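Local coordinates for hypothetical protein Ta0852 (Thermoplasma acidophilum, PDB 1YB2) that probably acts as an S-adenosyl-L-methionine-dependent methyltransferase, perhaps one that methylates adenine in tRNA, at residues 80-85 and 204-209; 153-156 and 160-163. One frame throughout, in Å; residues are numbered along the deposited sequence.

Overall arrangement
Contact 1 (80-85 with 204-209) lies about 7 Å from the centre of the chain, and contact 2 (153-156 with 160-163) about 22 Å, so the first is the more central, though both are only partly buried. Their centres stand 27 Å apart and their nearest atoms about 17 Å, with no touch between them. Both belong to the methyltransferase sheet's neighbourhood: contact 1 on inner strand 205-211, contact 2 in the link from helix 145-156 to one of the two edge strands, 164-167. In contact 1 a selenomethionine and a tyrosine meet one valine, with a water bridge alongside; contact 2 is a wholly aliphatic touch across a short connection. No direct hydrogen bond crosses either.

Contact 1. Residues 80-85 and 204-209; sequences PMYFGR and GSVATF
Y82 and M81 converge on V206, which stands on strand 205-211, an inner strand of the mixed seven-stranded sheet of the Rossmann-like methyltransferase fold. The two residues come from the segment leading to helix 83-86, in the chain after strand 71-76 of the other sheet. The closest CA atoms, M81 CA and V206 CA, are 10.3 Å apart, so side chains span the gap, and the summed buried surface is just 102 Å².

The closer packing is at the valine methyls. CG2 of V206 lies 3.4 Å from OH of Y82, the tyrosine and valine side chains overlapping while they point opposite ways. CG1, anti to the backbone N (chi1 172°), takes the other partner, SE of M81, at 4.3 Å, a more distant apolar touch. M81 also packs within its own segment: its CG sits 3.7 Å above the plane of the Y82 ring, displaced toward the rim, which pairs the two side chains before they reach the strand. Around them, F264 of strand 258-267 touches M81, while I266 and L232 touch Y82; Y127 of the second subunit packs on M81, which places this edge near the dimer interface.

Against these direct touches stands the water-mediated side, where no direct hydrogen bond joins the segments. A water in the plane of the Y82 ring, at its edge, bridges them instead: it lies 2.7 Å from OH of Y82 and donates to the carbonyl O of G204 at 2.8 Å.

Contact 2. Residues 153-156 and 160-163; sequences DNLS and DIGN
An Asx turn at D160 shapes the connection between helix 145-156 and strand 164-167, a helix-to-strand link of the methyltransferase fold, and I161 within that turn reaches back to the helix. The evidence for the turn is the bond from G162 N to OD2 of D160, 3.1 Å long with an N-H...acceptor angle of 145°. The amide meets OD2 from above the carboxylate plane, 67° out of it, so this is a steeply tilted approach.

Across the contact, two aliphatic touches carry everything. CG2 of I161 lies 4.1 Å from CB of L155, and its CD1 lies 3.8 Å from CB of S156. The isoleucine thus straddles two consecutive helix residues, one branch on each. Its torsions account for the division: with chi1 at 56° CG1 is wedged in the angle between N and C, and CG2 points opposite the carbonyl carbon; the extended chi2 then carries CD1 out to the serine. The closest CA atoms are S156 CA and I161 CA, 6.0 Å apart, and 140 Å² is buried in all. L155 is the buried partner, whereas S156 is exposed, so the contact grades from the interior outward. OG of S156 makes a weak hydrogen bond to the backbone O of M152, within its own helix.

On the interior side, helix 123-132 packs against both segments: S125 and S126 touch L155, and L129 touches I161. N163 hydrogen-bonds through its backbone to L138 of strand 137-141, as the chain enters strand 164-167, which runs parallel to it at the edge of the sheet.

Contact 1. Residues 80-85 and 204-209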
loop_
_atom_site.group_PDB
_atom_site.type_symbol
_atom_site.label_atom_id
_atom_site.label_comp_id
_atom_site.label_asym_id
_atom_site.label_seq_id
_atom_site.Cartn_x
_atom_site.Cartn_y
_atom_site.Cartn_z
ATOM N N PRO A 80 -2.651 -10.202 3.774
ATOM C CA PRO A 80 -3.011 -9.130 4.697
ATOM C C PRO A 80 -4.307 -8.400 4.355
ATOM O O PRO A 80 -4.915 -7.834 5.251
ATOM C CB PRO A 80 -1.813 -8.165 4.621
ATOM C CG PRO A 80 -1.165 -8.460 3.363
ATOM C CD PRO A 80 -1.351 -9.929 3.130
HETATM N N MSE A 81 -4.747 -8.442 3.091
HETATM C CA MSE A 81 -6.039 -7.854 2.743
HETATM C C MSE A 81 -7.209 -8.535 3.447
HETATM O O MSE A 81 -8.246 -7.914 3.587
HETATM C CB MSE A 81 -6.296 -7.764 1.214
HETATM C CG MSE A 81 -6.569 -9.063 0.488
HETATM SE SE MSE A 81 -7.265 -8.700 -1.395
HETATM C CE MSE A 81 -7.097 -6.768 -1.407
ATOM N N TYR A 82 -7.027 -9.781 3.898
ATOM C CA TYR A 82 -8.086 -10.536 4.592
ATOM C C TYR A 82 -8.066 -10.439 6.115
ATOM O O TYR A 82 -9.029 -10.850 6.784
ATOM C CB TYR A 82 -8.045 -12.013 4.194
ATOM C CG TYR A 82 -8.087 -12.255 2.707
ATOM C CD1 TYR A 82 -9.026 -11.612 1.897
ATOM C CD2 TYR A 82 -7.183 -13.128 2.100
ATOM C CE1 TYR A 82 -9.064 -11.835 0.490
ATOM C CE2 TYR A 82 -7.212 -13.357 0.729
ATOM C CZ TYR A 82 -8.164 -12.706 -0.075
ATOM O OH TYR A 82 -8.202 -12.939 -1.441
ATOM N N PHE A 83 -6.964 -9.909 6.652
ATOM C CA PHE A 83 -6.708 -9.924 8.093
ATOM C C PHE A 83 -7.860 -9.323 8.881
ATOM O O PHE A 83 -8.367 -9.947 9.792
ATOM C CB PHE A 83 -5.383 -9.216 8.407
ATOM C CG PHE A 83 -5.014 -9.206 9.873
ATOM C CD1 PHE A 83 -4.303 -10.270 10.439
ATOM C CD2 PHE A 83 -5.352 -8.130 10.677
ATOM C CE1 PHE A 83 -3.941 -10.253 11.787
ATOM C CE2 PHE A 83 -4.996 -8.101 12.035
ATOM C CZ PHE A 83 -4.287 -9.166 12.582
ATOM N N GLY A 84 -8.298 -8.131 8.507
ATOM C CA GLY A 84 -9.378 -7.462 9.231
ATOM C C GLY A 84 -10.727 -8.168 9.189
ATOM O O GLY A 84 -11.546 -8.009 10.106
ATOM N N ARG A 85 -10.956 -8.954 8.138
ATOM C CA ARG A 85 -12.217 -9.697 7.967
ATOM C C ARG A 85 -12.257 -10.989 8.778
ATOM O O ARG A 85 -13.333 -11.453 9.156
ATOM C CB ARG A 85 -12.450 -10.046 6.486
ATOM C CG ARG A 85 -12.542 -8.851 5.520
ATOM C CD ARG A 85 -13.867 -8.086 5.692
ATOM N NE ARG A 85 -14.652 -8.007 4.452
ATOM C CZ ARG A 85 -15.845 -8.587 4.286
ATOM N NH1 ARG A 85 -16.494 -8.479 3.120
ATOM N NH2 ARG A 85 -16.392 -9.283 5.285
ATOM N N GLY A 204 -6.601 -19.083 -6.570
ATOM C CA GLY A 204 -6.505 -18.494 -5.243
ATOM C C GLY A 204 -5.789 -17.154 -5.234
ATOM O O GLY A 204 -5.727 -16.496 -4.195
ATOM N N SER A 205 -5.252 -16.756 -6.396
ATOM C CA SER A 205 -4.577 -15.471 -6.562
ATOM C C SER A 205 -5.605 -14.346 -6.845
ATOM O O SER A 205 -6.757 -14.601 -7.209
ATOM C CB SER A 205 -3.498 -15.557 -7.654
ATOM O OG SER A 205 -4.070 -15.524 -8.960
ATOM N N VAL A 206 -5.177 -13.105 -6.635
ATOM C CA VAL A 206 -6.072 -11.943 -6.705
ATOM C C VAL A 206 -5.738 -11.037 -7.882
ATOM O O VAL A 206 -4.559 -10.775 -8.165
ATOM C CB VAL A 206 -6.004 -11.133 -5.385
ATOM C CG1 VAL A 206 -6.779 -9.810 -5.502
ATOM C CG2 VAL A 206 -6.574 -11.972 -4.232
ATOM N N ALA A 207 -6.774 -10.535 -8.537
ATOM C CA ALA A 207 -6.642 -9.540 -9.592
ATOM C C ALA A 207 -7.231 -8.241 -9.093
ATOM O O ALA A 207 -8.300 -8.229 -8.451
ATOM C CB ALA A 207 -7.370 -9.988 -10.868
ATOM N N THR A 208 -6.537 -7.153 -9.380
ATOM C CA THR A 208 -6.992 -5.820 -8.983
ATOM C C THR A 208 -7.252 -5.034 -10.257
ATOM O O THR A 208 -6.355 -4.941 -11.105
ATOM C CB THR A 208 -5.922 -5.086 -8.125
ATOM O OG1 THR A 208 -5.676 -5.839 -6.929
ATOM C CG2 THR A 208 -6.404 -3.715 -7.727
ATOM N N PHE A 209 -8.460 -4.474 -10.389
ATOM C CA PHE A 209 -8.842 -3.718 -11.581
ATOM C C PHE A 209 -9.087 -2.271 -11.198
ATOM O O PHE A 209 -9.861 -2.027 -10.280
ATOM C CB PHE A 209 -10.149 -4.258 -12.190
ATOM C CG PHE A 209 -10.068 -5.674 -12.667
ATOM C CD1 PHE A 209 -10.346 -6.732 -11.803
ATOM C CD2 PHE A 209 -9.730 -5.947 -13.988
ATOM C CE1 PHE A 209 -10.278 -8.058 -12.250
ATOM C CE2 PHE A 209 -9.657 -7.269 -14.444
ATOM C CZ PHE A 209 -9.916 -8.324 -13.559
HETATM O O HOH W 1 -6.337 -14.686 -2.173
#

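Contact 2. Residues 153-156 and 160-163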
loop_
_atom_site.group_PDB
_atom_site.type_symbol
_atom_site.label_atom_id
_atom_site.label_comp_id
_atom_site.label_asym_id
_atom_site.label_seq_id
_atom_site.Cartn_x
_atom_site.Cartn_y
_atom_site.Cartn_z
ATOM N N ASP A 153 11.878 3.805 -19.148
ATOM C CA ASP A 153 12.947 4.798 -19.009
ATOM C C ASP A 153 12.913 5.434 -17.609
ATOM O O ASP A 153 13.940 5.540 -16.944
ATOM C CB ASP A 153 12.824 5.892 -20.081
ATOM C CG ASP A 153 13.236 5.425 -21.483
ATOM O OD1 ASP A 153 13.682 4.269 -21.673
ATOM O OD2 ASP A 153 13.104 6.235 -22.427
ATOM N N ASN A 154 11.728 5.850 -17.172
ATOM C CA ASN A 154 11.533 6.416 -15.833
ATOM C C ASN A 154 11.917 5.444 -14.726
ATOM O O ASN A 154 12.619 5.814 -13.786
ATOM C CB ASN A 154 10.077 6.895 -15.644
ATOM C CG ASN A 154 9.812 8.215 -16.343
ATOM O OD1 ASN A 154 10.709 9.045 -16.470
ATOM N ND2 ASN A 154 8.585 8.421 -16.788
ATOM N N LEU A 155 11.457 4.202 -14.839
ATOM C CA LEU A 155 11.767 3.187 -13.843
ATOM C C LEU A 155 13.262 2.917 -13.765
ATOM O O LEU A 155 13.803 2.762 -12.680
ATOM C CB LEU A 155 11.071 1.852 -14.162
ATOM C CG LEU A 155 9.674 1.439 -13.747
ATOM C CD1 LEU A 155 9.510 0.005 -14.220
ATOM C CD2 LEU A 155 9.453 1.544 -12.210
ATOM N N SER A 156 13.926 2.827 -14.917
ATOM C CA SER A 156 15.341 2.446 -14.947
ATOM C C SER A 156 16.249 3.499 -14.271
ATOM O O SER A 156 17.391 3.212 -13.901
ATOM C CB SER A 156 15.793 2.150 -16.381
ATOM O OG SER A 156 15.822 3.340 -17.145
ATOM N N ASP A 160 17.028 -1.177 -10.615
ATOM C CA ASP A 160 17.517 -2.231 -11.488
ATOM C C ASP A 160 16.274 -2.894 -12.070
ATOM O O ASP A 160 15.422 -3.353 -11.322
ATOM C CB ASP A 160 18.338 -3.253 -10.701
ATOM C CG ASP A 160 18.830 -4.410 -11.572
ATOM O OD1 ASP A 160 19.901 -4.275 -12.190
ATOM O OD2 ASP A 160 18.159 -5.463 -11.629
ATOM N N ILE A 161 16.151 -2.935 -13.391
ATOM C CA ILE A 161 14.947 -3.514 -13.994
ATOM C C ILE A 161 15.219 -4.892 -14.615
ATOM O O ILE A 161 14.506 -5.349 -15.521
ATOM C CB ILE A 161 14.249 -2.533 -14.974
ATOM C CG1 ILE A 161 15.216 -2.063 -16.060
ATOM C CG2 ILE A 161 13.652 -1.333 -14.198
ATOM C CD1 ILE A 161 14.525 -1.354 -17.188
ATOM N N GLY A 162 16.246 -5.555 -14.085
ATOM C CA GLY A 162 16.647 -6.876 -14.539
ATOM C C GLY A 162 15.599 -7.948 -14.304
ATOM O O GLY A 162 15.614 -8.969 -14.980
ATOM N N ASN A 163 14.697 -7.720 -13.344
ATOM C CA ASN A 163 13.560 -8.616 -13.091
ATOM C C ASN A 163 12.247 -8.150 -13.716
ATOM O O ASN A 163 11.161 -8.573 -13.300
ATOM C CB ASN A 163 13.403 -8.918 -11.585
ATOM C CG ASN A 163 12.988 -7.678 -10.740
ATOM O OD1 ASN A 163 12.370 -7.826 -9.687
ATOM N ND2 ASN A 163 13.335 -6.484 -11.195
#